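DnaD-like replication protein (Streptococcus mutans UA159, PDB 2ZC2) belongs to the DnaB/DnaD family and probably takes part in initiating DNA replication, this crystallised fragment being an all-helical, zinc-binding portion of the longer protein. Local coordinates at residues E22-D25 against L26-V30; E46-N50 against G51-W55; W55-I58 against Q59-R63; E68-T72 against L73-E77. All coordinates share one frame; numbering follows the deposited sequence.

All four contacts are local, each on one continuous piece of chain, but they differ with their place in the fold. Interactions 1 and 3 lie inside helices 20-32 and 55-67, where regular main-chain bonds dominate; interaction 1 is a surface contact with a zinc ligand, whereas interaction 3 is partly buried and holds a CH-pi contact. Interactions 2 and 4 are surface contacts at helix boundaries, a Schellman end and a capping box. Trp55 is shared by interactions 2 and 3, and its ring packs on interaction 1, with CZ2 3.7 Å from Asp25 CB. Interaction 4 touches none of the others, its nearest neighbour being interaction 3, about 5 Å away between closest atoms.

Interaction 1 (E22-D25 against L26-V30). With ZN (zinc ion), chain C.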
loop_
_atom_site.group_PDB
_atom_site.type_symbol
_atom_site.label_atom_id
_atom_site.label_comp_id
_atom_site.label_asym_id
_atom_site.label_seq_id
_atom_site.Cartn_x
_atom_site.Cartn_y
_atom_site.Cartn_z
ATOM N N GLU A 22 -11.435 -3.641 0.224
ATOM C CA GLU A 22 -9.967 -3.420 0.084
ATOM C C GLU A 22 -9.660 -2.915 -1.322
ATOM O O GLU A 22 -8.888 -1.963 -1.482
ATOM C CB GLU A 22 -9.211 -4.723 0.381
ATOM C CG GLU A 22 -9.397 -5.158 1.861
ATOM C CD GLU A 22 -8.845 -6.505 2.155
ATOM O OE1 GLU A 22 -8.742 -7.294 1.217
ATOM O OE2 GLU A 22 -8.485 -6.770 3.329
ATOM N N LEU A 23 -10.280 -3.522 -2.350
ATOM C CA LEU A 23 -10.104 -3.037 -3.724
ATOM C C LEU A 23 -10.460 -1.585 -3.801
ATOM O O LEU A 23 -9.700 -0.812 -4.339
ATOM C CB LEU A 23 -10.927 -3.858 -4.746
ATOM C CG LEU A 23 -10.263 -5.177 -5.120
ATOM C CD1 LEU A 23 -11.279 -6.204 -5.637
ATOM C CD2 LEU A 23 -9.174 -4.940 -6.139
ATOM N N GLU A 24 -11.595 -1.212 -3.183
ATOM C CA GLU A 24 -12.071 0.173 -3.180
ATOM C C GLU A 24 -11.169 1.090 -2.366
ATOM O O GLU A 24 -10.881 2.234 -2.728
ATOM C CB GLU A 24 -13.531 0.216 -2.649
ATOM C CG GLU A 24 -13.781 1.385 -1.633
ATOM C CD GLU A 24 -14.493 0.945 -0.298
ATOM O OE1 GLU A 24 -13.791 0.632 0.735
ATOM O OE2 GLU A 24 -15.767 0.928 -0.317
ATOM N N ASP A 25 -10.680 0.585 -1.239
ATOM C CA ASP A 25 -9.716 1.343 -0.437
ATOM C C ASP A 25 -8.467 1.667 -1.201
ATOM O O ASP A 25 -7.969 2.791 -1.139
ATOM C CB ASP A 25 -9.312 0.543 0.800
ATOM C CG ASP A 25 -10.117 0.921 2.032
ATOM O OD1 ASP A 25 -10.914 1.889 2.023
ATOM O OD2 ASP A 25 -9.902 0.242 3.047
ATOM N N LEU A 26 -7.939 0.682 -1.897
ATOM C CA LEU A 26 -6.764 0.912 -2.751
ATOM C C LEU A 26 -7.018 1.972 -3.832
ATOM O O LEU A 26 -6.188 2.852 -4.037
ATOM C CB LEU A 26 -6.367 -0.383 -3.428
ATOM C CG LEU A 26 -4.970 -0.978 -3.254
ATOM C CD1 LEU A 26 -4.569 -0.919 -1.800
ATOM C CD2 LEU A 26 -4.895 -2.416 -3.819
ATOM N N GLN A 27 -8.161 1.872 -4.530
ATOM C CA GLN A 27 -8.549 2.871 -5.568
ATOM C C GLN A 27 -8.561 4.245 -5.007
ATOM O O GLN A 27 -8.006 5.181 -5.603
ATOM C CB GLN A 27 -9.911 2.570 -6.223
ATOM C CG GLN A 27 -9.829 1.493 -7.260
ATOM C CD GLN A 27 -11.128 0.745 -7.479
ATOM O OE1 GLN A 27 -11.137 -0.350 -8.082
ATOM N NE2 GLN A 27 -12.238 1.307 -6.989
ATOM N N LYS A 28 -9.185 4.358 -3.835
ATOM C CA LYS A 28 -9.276 5.623 -3.118
ATOM C C LYS A 28 -7.934 6.242 -2.772
ATOM O O LYS A 28 -7.691 7.409 -3.101
ATOM C CB LYS A 28 -10.195 5.488 -1.882
ATOM C CG LYS A 28 -11.687 5.706 -2.264
ATOM C CD LYS A 28 -12.726 4.747 -1.623
ATOM C CE LYS A 28 -12.995 5.035 -0.150
ATOM N NZ LYS A 28 -12.429 6.322 0.434
ATOM N N THR A 29 -7.056 5.471 -2.128
ATOM C CA THR A 29 -5.734 5.965 -1.745
ATOM C C THR A 29 -4.938 6.449 -2.956
ATOM O O THR A 29 -4.242 7.472 -2.883
ATOM C CB THR A 29 -4.891 4.901 -0.952
ATOM O OG1 THR A 29 -4.415 3.898 -1.836
ATOM C CG2 THR A 29 -5.688 4.213 0.106
ATOM N N VAL A 30 -5.014 5.709 -4.057
ATOM C CA VAL A 30 -4.233 6.009 -5.283
ATOM C C VAL A 30 -4.824 7.196 -6.082
ATOM O O VAL A 30 -4.135 8.182 -6.357
ATOM C CB VAL A 30 -4.060 4.754 -6.153
ATOM C CG1 VAL A 30 -3.615 5.133 -7.587
ATOM C CG2 VAL A 30 -3.019 3.756 -5.506
HETATM ZN ZN ZN C . -11.212 0.766 4.514
#
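Leu26 N donates to Glu22 O at 2.8 Å in a nearly straight bond, and Gln27, Lys28 and Thr29 repeat the same four-residue step back to Leu23, Glu24 and Asp25. These main-chain bonds define helix 20-32 here. A side-chain bond is added by Thr29, whose OG1 lies 3.0 Å from Leu26 O. With chi1 at 74°, OG1 sits between its own backbone N and carbonyl carbon and turns back along the helix to that oxygen. Leu26 O also accepts from Val30 N at 3.1 Å, and both donors reach it from the same face of its carbonyl plane.

Apolar contact is made by Glu24 and Lys28, which run alongside each other off the same face, with Glu24 CG 3.5 Å from Lys28 CD. Buried Leu26 packs on Val7 and Phe10 of helix 5-14.

Among the charged groups, the ends of that first pair do not meet: Glu24 OE1 and Lys28 NZ are 5.9 Å apart. Glu22 directs its carboxylate to a salt bridge with Arg16.

Metal binding is the last kind of interaction. Asp25 OD2 holds a zinc ion at 2.0 Å, with Asp25 OD1 farther from the metal at 2.7 Å. The Lys28 ammonium lies on the same flank without pairing with this carboxylate. The arrangement is an alpha-helical segment, widening to a pi-type turn at 28-30, that presents an aspartate to a zinc ion at the surface.

Interaction 2 (E46-N50 against G51-W55)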
loop_
_atom_site.group_PDB
_atom_site.type_symbol
_atom_site.label_atom_id
_atom_site.label_comp_id
_atom_site.label_asym_id
_atom_site.label_seq_id
_atom_site.Cartn_x
_atom_site.Cartn_y
_atom_site.Cartn_z
ATOM N N GLU A 46 7.689 -3.260 2.642
ATOM C CA GLU A 46 8.154 -3.099 4.029
ATOM C C GLU A 46 7.407 -4.061 4.997
ATOM O O GLU A 46 7.997 -4.674 5.892
ATOM C CB GLU A 46 8.027 -1.640 4.436
ATOM C CG GLU A 46 8.450 -1.387 5.822
ATOM C CD GLU A 46 9.895 -1.824 6.031
ATOM O OE1 GLU A 46 10.785 -1.411 5.212
ATOM O OE2 GLU A 46 10.099 -2.604 7.011
ATOM N N ALA A 47 6.116 -4.268 4.758
ATOM C CA ALA A 47 5.358 -5.215 5.570
ATOM C C ALA A 47 5.938 -6.659 5.341
ATOM O O ALA A 47 6.122 -7.437 6.252
ATOM C CB ALA A 47 3.887 -5.186 5.144
ATOM N N VAL A 48 6.149 -7.019 4.097
ATOM C CA VAL A 48 6.818 -8.269 3.779
ATOM C C VAL A 48 8.166 -8.399 4.515
ATOM O O VAL A 48 8.460 -9.460 5.057
ATOM C CB VAL A 48 7.009 -8.445 2.255
ATOM C CG1 VAL A 48 7.819 -9.739 1.928
ATOM C CG2 VAL A 48 5.654 -8.520 1.523
ATOM N N PHE A 49 9.002 -7.363 4.440
ATOM C CA PHE A 49 10.382 -7.428 4.982
ATOM C C PHE A 49 10.316 -7.584 6.490
ATOM O O PHE A 49 11.280 -8.066 7.139
ATOM C CB PHE A 49 11.187 -6.161 4.639
ATOM C CG PHE A 49 11.743 -6.132 3.222
ATOM C CD1 PHE A 49 11.432 -7.123 2.309
ATOM C CD2 PHE A 49 12.546 -5.083 2.823
ATOM C CE1 PHE A 49 11.934 -7.085 1.001
ATOM C CE2 PHE A 49 13.061 -5.064 1.540
ATOM C CZ PHE A 49 12.726 -6.072 0.630
ATOM N N ASN A 50 9.200 -7.134 7.072
ATOM C CA ASN A 50 8.995 -7.267 8.527
ATOM C C ASN A 50 8.341 -8.573 8.954
ATOM O O ASN A 50 8.277 -8.866 10.118
ATOM C CB ASN A 50 8.204 -6.074 9.049
ATOM C CG ASN A 50 9.111 -4.975 9.540
ATOM O OD1 ASN A 50 10.228 -5.254 10.053
ATOM N ND2 ASN A 50 8.671 -3.727 9.407
ATOM N N GLY A 51 7.874 -9.366 8.010
ATOM C CA GLY A 51 7.192 -10.611 8.301
ATOM C C GLY A 51 5.781 -10.320 8.842
ATOM O O GLY A 51 5.195 -11.139 9.540
ATOM N N LYS A 52 5.242 -9.164 8.489
ATOM C CA LYS A 52 3.937 -8.737 8.914
ATOM C C LYS A 52 3.009 -8.466 7.738
ATOM O O LYS A 52 2.523 -7.321 7.575
ATOM C CB LYS A 52 4.070 -7.466 9.771
ATOM C CG LYS A 52 5.141 -7.572 10.861
ATOM C CD LYS A 52 4.601 -7.273 12.241
ATOM C CE LYS A 52 3.649 -8.334 12.665
ATOM N NZ LYS A 52 2.239 -7.841 12.463
ATOM N N THR A 53 2.753 -9.499 6.922
ATOM C CA THR A 53 1.974 -9.266 5.737
ATOM C C THR A 53 0.473 -9.398 6.129
ATOM O O THR A 53 -0.138 -10.450 5.997
ATOM C CB THR A 53 2.402 -10.157 4.520
ATOM O OG1 THR A 53 3.824 -10.193 4.407
ATOM C CG2 THR A 53 1.894 -9.525 3.193
ATOM N N ASN A 54 -0.080 -8.306 6.619
ATOM C CA ASN A 54 -1.515 -8.187 6.820
ATOM C C ASN A 54 -2.017 -6.824 6.395
ATOM O O ASN A 54 -1.263 -5.838 6.463
ATOM C CB ASN A 54 -1.924 -8.532 8.275
ATOM C CG ASN A 54 -1.469 -7.524 9.298
ATOM O OD1 ASN A 54 -0.611 -7.833 10.145
ATOM N ND2 ASN A 54 -2.149 -6.372 9.356
ATOM N N TRP A 55 -3.262 -6.769 5.907
ATOM C CA TRP A 55 -3.832 -5.499 5.399
ATOM C C TRP A 55 -3.588 -4.303 6.273
ATOM O O TRP A 55 -3.116 -3.286 5.812
ATOM C CB TRP A 55 -5.361 -5.629 5.168
ATOM C CG TRP A 55 -5.981 -4.318 4.653
ATOM C CD1 TRP A 55 -6.630 -3.359 5.388
ATOM C CD2 TRP A 55 -5.977 -3.852 3.300
ATOM N NE1 TRP A 55 -7.064 -2.359 4.569
ATOM C CE2 TRP A 55 -6.659 -2.640 3.277
ATOM C CE3 TRP A 55 -5.469 -4.370 2.096
ATOM C CZ2 TRP A 55 -6.836 -1.895 2.082
ATOM C CZ3 TRP A 55 -5.651 -3.641 0.897
ATOM C CH2 TRP A 55 -6.349 -2.430 0.899
#
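Val48 runs alongside Thr53, with Val48 CG2 3.8 Å from Thr53 OG1. Thr53 OG1 also approaches the backbone, reaching Val48 CA at 3.6 Å. A chi1 of -44° swings this hydroxyl away from its own carbonyl and toward the end of helix 37-50. Both residues also meet Glu13 of helix 5-14, so this flank of the turn is packed against another helix.

On another side of the turn, Ala47 CB rests 3.5 Å from Lys52 O. Ala47 is buried, and its methyl group is further covered by Tyr57 and Ile58 of helix 55-67. Lys52 CG passes 3.5 Å from Asn50 O before the bent lysine chain leads away from the helix.

The main chain records how the helix stops. Lys52 N donates to Ala47 O at 3.0 Å, spanning five residues, while Gly51 N donates to Val48 O, also at 3.0 Å, over a span of three. The first bond is thus longer in sequence than the four-residue step of an alpha helix and the second is shorter. Gly51, with phi at 74°, is the first residue to leave the helical conformation. An inverse gamma turn centred on Thr53 follows, and Asn54 takes the N-cap position of helix 55-67. The paired bonds around the glycine are those of a Schellman motif, here opening a short link between two helices.

Interaction 3 (W55-I58 against Q59-R63)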
loop_
_atom_site.group_PDB
_atom_site.type_symbol
_atom_site.label_atom_id
_atom_site.label_comp_id
_atom_site.label_asym_id
_atom_site.label_seq_id
_atom_site.Cartn_x
_atom_site.Cartn_y
_atom_site.Cartn_z
ATOM N N TRP A 55 -3.262 -6.769 5.907
ATOM C CA TRP A 55 -3.832 -5.499 5.399
ATOM C C TRP A 55 -3.588 -4.303 6.273
ATOM O O TRP A 55 -3.116 -3.286 5.812
ATOM C CB TRP A 55 -5.361 -5.629 5.168
ATOM C CG TRP A 55 -5.981 -4.318 4.653
ATOM C CD1 TRP A 55 -6.630 -3.359 5.388
ATOM C CD2 TRP A 55 -5.977 -3.852 3.300
ATOM N NE1 TRP A 55 -7.064 -2.359 4.569
ATOM C CE2 TRP A 55 -6.659 -2.640 3.277
ATOM C CE3 TRP A 55 -5.469 -4.370 2.096
ATOM C CZ2 TRP A 55 -6.836 -1.895 2.082
ATOM C CZ3 TRP A 55 -5.651 -3.641 0.897
ATOM C CH2 TRP A 55 -6.349 -2.430 0.899
ATOM N N ASN A 56 -3.994 -4.396 7.546
ATOM C CA ASN A 56 -3.921 -3.271 8.508
ATOM C C ASN A 56 -2.517 -2.767 8.742
ATOM O O ASN A 56 -2.275 -1.553 8.830
ATOM C CB ASN A 56 -4.529 -3.678 9.875
ATOM C CG ASN A 56 -6.046 -3.988 9.770
ATOM O OD1 ASN A 56 -6.637 -3.874 8.715
ATOM N ND2 ASN A 56 -6.661 -4.346 10.884
ATOM N N TYR A 57 -1.584 -3.697 8.875
ATOM C CA TYR A 57 -0.163 -3.301 9.006
ATOM C C TYR A 57 0.361 -2.489 7.830
ATOM O O TYR A 57 1.016 -1.448 8.003
ATOM C CB TYR A 57 0.721 -4.542 9.286
ATOM C CG TYR A 57 2.155 -4.240 9.708
ATOM C CD1 TYR A 57 2.528 -4.163 11.054
ATOM C CD2 TYR A 57 3.156 -4.075 8.751
ATOM C CE1 TYR A 57 3.902 -3.896 11.408
ATOM C CE2 TYR A 57 4.479 -3.809 9.096
ATOM C CZ TYR A 57 4.855 -3.708 10.404
ATOM O OH TYR A 57 6.194 -3.501 10.704
ATOM N N ILE A 58 0.082 -2.935 6.620
ATOM C CA ILE A 58 0.418 -2.155 5.407
ATOM C C ILE A 58 -0.214 -0.769 5.424
ATOM O O ILE A 58 0.428 0.239 5.214
ATOM C CB ILE A 58 -0.075 -2.963 4.138
ATOM C CG1 ILE A 58 0.682 -4.287 4.049
ATOM C CG2 ILE A 58 0.133 -2.112 2.825
ATOM C CD1 ILE A 58 0.001 -5.398 3.204
ATOM N N GLN A 59 -1.500 -0.700 5.718
ATOM C CA GLN A 59 -2.150 0.623 5.869
ATOM C C GLN A 59 -1.551 1.503 6.950
ATOM O O GLN A 59 -1.498 2.665 6.750
ATOM C CB GLN A 59 -3.677 0.520 6.117
ATOM C CG GLN A 59 -4.362 -0.215 5.003
ATOM C CD GLN A 59 -4.172 0.523 3.651
ATOM O OE1 GLN A 59 -3.846 -0.084 2.651
ATOM N NE2 GLN A 59 -4.392 1.844 3.646
ATOM N N ALA A 60 -1.163 0.948 8.103
ATOM C CA ALA A 60 -0.464 1.744 9.141
ATOM C C ALA A 60 0.878 2.347 8.623
ATOM O O ALA A 60 1.220 3.529 8.877
ATOM C CB ALA A 60 -0.264 0.885 10.410
ATOM N N ILE A 61 1.631 1.547 7.875
ATOM C CA ILE A 61 2.820 2.090 7.192
ATOM C C ILE A 61 2.467 3.271 6.310
ATOM O O ILE A 61 3.097 4.315 6.429
ATOM C CB ILE A 61 3.686 1.004 6.425
ATOM C CG1 ILE A 61 4.165 -0.086 7.348
ATOM C CG2 ILE A 61 4.864 1.668 5.706
ATOM C CD1 ILE A 61 4.731 -1.395 6.612
ATOM N N LEU A 62 1.448 3.144 5.459
ATOM C CA LEU A 62 1.016 4.242 4.611
ATOM C C LEU A 62 0.577 5.472 5.409
ATOM O O LEU A 62 0.874 6.607 5.004
ATOM C CB LEU A 62 -0.132 3.835 3.672
ATOM C CG LEU A 62 0.328 2.914 2.558
ATOM C CD1 LEU A 62 -0.865 2.301 1.870
ATOM C CD2 LEU A 62 1.281 3.699 1.601
ATOM N N ARG A 63 -0.140 5.248 6.521
ATOM C CA ARG A 63 -0.602 6.357 7.395
ATOM C C ARG A 63 0.533 7.067 8.071
ATOM O O ARG A 63 0.534 8.275 8.170
ATOM C CB ARG A 63 -1.589 5.875 8.487
ATOM C CG ARG A 63 -2.933 5.709 7.994
ATOM C CD ARG A 63 -3.931 5.627 9.162
ATOM N NE ARG A 63 -3.505 4.604 10.089
ATOM C CZ ARG A 63 -3.889 3.334 10.011
ATOM N NH1 ARG A 63 -4.737 2.961 9.079
ATOM N NH2 ARG A 63 -3.458 2.466 10.923
#
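Gln59 lays its aliphatic CG over one face of the Trp55 indole, 3.8 Å from the centroid of the five-membered ring and 26° off its normal, a CH-pi contact. The bend at chi2 (-61°) carries the amide on across the ring system, so that Gln59 OE1 comes 3.5 Å from Trp55 CZ2. Amide and ring planes are only 20° apart, hence the glutamine end lies almost flat over the indole. A second side-chain contact joins Tyr57 and Ile61: Tyr57 CE2 is 3.5 Å from Ile61 CD1, the methyl meeting the ring obliquely.

Both pairs are four residues apart, as expected along helix 55-67, whose repeating bonds include Gln59 N to Trp55 O at 3.1 Å and Leu62 N to Ile58 O, also 3.1 Å. Ile58 and Leu62 occupy the buried side of this helix, where they pack on Leu44 and Ala43 of helix 37-50. Trp55 instead reaches helix 20-32, so this helix contacts both of those neighbours in the helical bundle.

On the solvent side, side-chain contact thins out. The side chain of exposed Asn56 does not touch 59-63, and this residue is tied to the next turn through its backbone, with Ala60 N donating to Asn56 O at 2.8 Å. Ala60 CB makes a small contact there, 3.5 Å from the same Asn56 O. The exposed Arg63 side chain folds back instead, one guanidinium face passing over Ala60 CA.

Interaction 4 (E68-T72 against L73-E77); sequences EGIST and LRQVE
Gln75 OE1 receives two backbone N-H groups, from Thr72 N at 2.9 Å and from Ser71 N at 2.5 Å, a distance short enough to be doubtful. The Ser71 donor approaches almost straight in line with the amide C=O, whereas Thr72 N stands 47° out of the amide plane. Both N-H groups probably hold the oxygen, the Thr72 bond being the firmer evidence. A chi1 of -74° and a straight chain from there carry the glutamine amide back from the helix to the cap.

The reciprocal bond is weak: Gln75 N donates to Thr72 OG1 at 3.4 Å. The Thr72 and Gln75 side chains cross at about a right angle, and Thr72 OG1 also touches Gln75 CG at 3.4 Å. Ile70 and Gln75 run antiparallel past one another.

Farther out, the turn is positioned by its neighbours. Gly69, with positive phi, is the C-prime residue of the Schellman motif ending helix 55-67, and the chain passes from there into the cap. Asp36 takes the backbone N-H of Leu73 on its carboxylate and is joined to Ser71 through main-chain hydrogen bonding. Leu73 packs on Leu39 and Ser42 of helix 37-50. Thr72 is the N-cap of the short helix 73-76, and its mutual bonding with Gln75 makes a capping box.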
loop_
_atom_site.group_PDB
_atom_site.type_symbol
_atom_site.label_atom_id
_atom_site.label_comp_id
_atom_site.label_asym_id
_atom_site.label_seq_id
_atom_site.Cartn_x
_atom_site.Cartn_y
_atom_site.Cartn_z
ATOM N N GLU A 68 3.583 12.453 7.663
ATOM C CA GLU A 68 4.814 13.177 7.386
ATOM C C GLU A 68 4.763 13.853 6.006
ATOM O O GLU A 68 5.785 14.306 5.495
ATOM C CB GLU A 68 6.025 12.240 7.494
ATOM C CG GLU A 68 6.133 11.539 8.837
ATOM C CD GLU A 68 6.940 10.237 8.787
ATOM O OE1 GLU A 68 7.366 9.817 7.674
ATOM O OE2 GLU A 68 7.143 9.622 9.862
ATOM N N GLY A 69 3.565 13.932 5.430
ATOM C CA GLY A 69 3.365 14.620 4.164
ATOM C C GLY A 69 3.882 13.862 2.942
ATOM O O GLY A 69 3.890 14.425 1.827
ATOM N N ILE A 70 4.268 12.590 3.149
ATOM C CA ILE A 70 4.778 11.707 2.086
ATOM C C ILE A 70 3.676 10.925 1.362
ATOM O O ILE A 70 3.009 10.034 1.956
ATOM C CB ILE A 70 5.841 10.688 2.590
ATOM C CG1 ILE A 70 7.032 11.373 3.277
ATOM C CG2 ILE A 70 6.337 9.839 1.426
ATOM C CD1 ILE A 70 7.874 10.392 4.119
ATOM N N SER A 71 3.525 11.235 0.068
ATOM C CA SER A 71 2.548 10.588 -0.804
ATOM C C SER A 71 3.184 10.039 -2.110
ATOM O O SER A 71 2.539 9.388 -2.898
ATOM C CB SER A 71 1.390 11.565 -1.104
ATOM O OG SER A 71 1.872 12.658 -1.884
ATOM N N THR A 72 4.461 10.273 -2.343
ATOM C CA THR A 72 5.022 9.699 -3.544
ATOM C C THR A 72 6.278 8.991 -3.167
ATOM O O THR A 72 6.918 9.352 -2.193
ATOM C CB THR A 72 5.329 10.752 -4.673
ATOM O OG1 THR A 72 6.488 11.524 -4.326
ATOM C CG2 THR A 72 4.136 11.661 -4.936
ATOM N N LEU A 73 6.658 8.009 -3.966
ATOM C CA LEU A 73 7.880 7.249 -3.679
ATOM C C LEU A 73 9.186 8.080 -3.723
ATOM O O LEU A 73 10.041 7.912 -2.851
ATOM C CB LEU A 73 7.954 5.993 -4.559
ATOM C CG LEU A 73 8.735 4.774 -4.011
ATOM C CD1 LEU A 73 9.902 4.464 -4.877
ATOM C CD2 LEU A 73 9.129 4.897 -2.533
ATOM N N ARG A 74 9.323 8.981 -4.706
ATOM C CA ARG A 74 10.410 9.995 -4.692
ATOM C C ARG A 74 10.585 10.714 -3.328
ATOM O O ARG A 74 11.717 10.914 -2.881
ATOM C CB ARG A 74 10.227 11.054 -5.789
ATOM C CG ARG A 74 11.476 11.946 -6.016
ATOM C CD ARG A 74 11.227 12.983 -7.144
ATOM N NE ARG A 74 11.148 12.257 -8.422
ATOM C CZ ARG A 74 10.663 12.734 -9.573
ATOM N NH1 ARG A 74 10.196 13.994 -9.660
ATOM N NH2 ARG A 74 10.650 11.934 -10.646
ATOM N N GLN A 75 9.482 11.134 -2.714
ATOM C CA GLN A 75 9.511 11.775 -1.383
ATOM C C GLN A 75 10.160 10.862 -0.317
ATOM O O GLN A 75 10.929 11.335 0.521
ATOM C CB GLN A 75 8.100 12.191 -0.946
ATOM C CG GLN A 75 7.508 13.425 -1.659
ATOM C CD GLN A 75 6.029 13.580 -1.403
ATOM O OE1 GLN A 75 5.367 12.620 -0.996
ATOM N NE2 GLN A 75 5.482 14.779 -1.669
ATOM N N VAL A 76 9.884 9.552 -0.400
ATOM C CA VAL A 76 10.465 8.536 0.496
ATOM C C VAL A 76 11.852 8.091 -0.021
ATOM O O VAL A 76 12.642 7.492 0.731
ATOM C CB VAL A 76 9.476 7.316 0.702
ATOM C CG1 VAL A 76 10.184 6.047 1.131
ATOM C CG2 VAL A 76 8.444 7.655 1.734
ATOM N N GLU A 77 12.088 8.377 -1.312
ATOM C CA GLU A 77 13.324 8.131 -2.079
ATOM C C GLU A 77 13.227 6.894 -3.006
ATOM O O GLU A 77 13.107 5.748 -2.553
ATOM C CB GLU A 77 14.562 8.139 -1.172
ATOM C CG GLU A 77 15.907 8.221 -1.891
ATOM C CD GLU A 77 16.981 7.380 -1.208
ATOM O OE1 GLU A 77 16.853 7.075 0.015
ATOM O OE2 GLU A 77 17.959 7.022 -1.905
#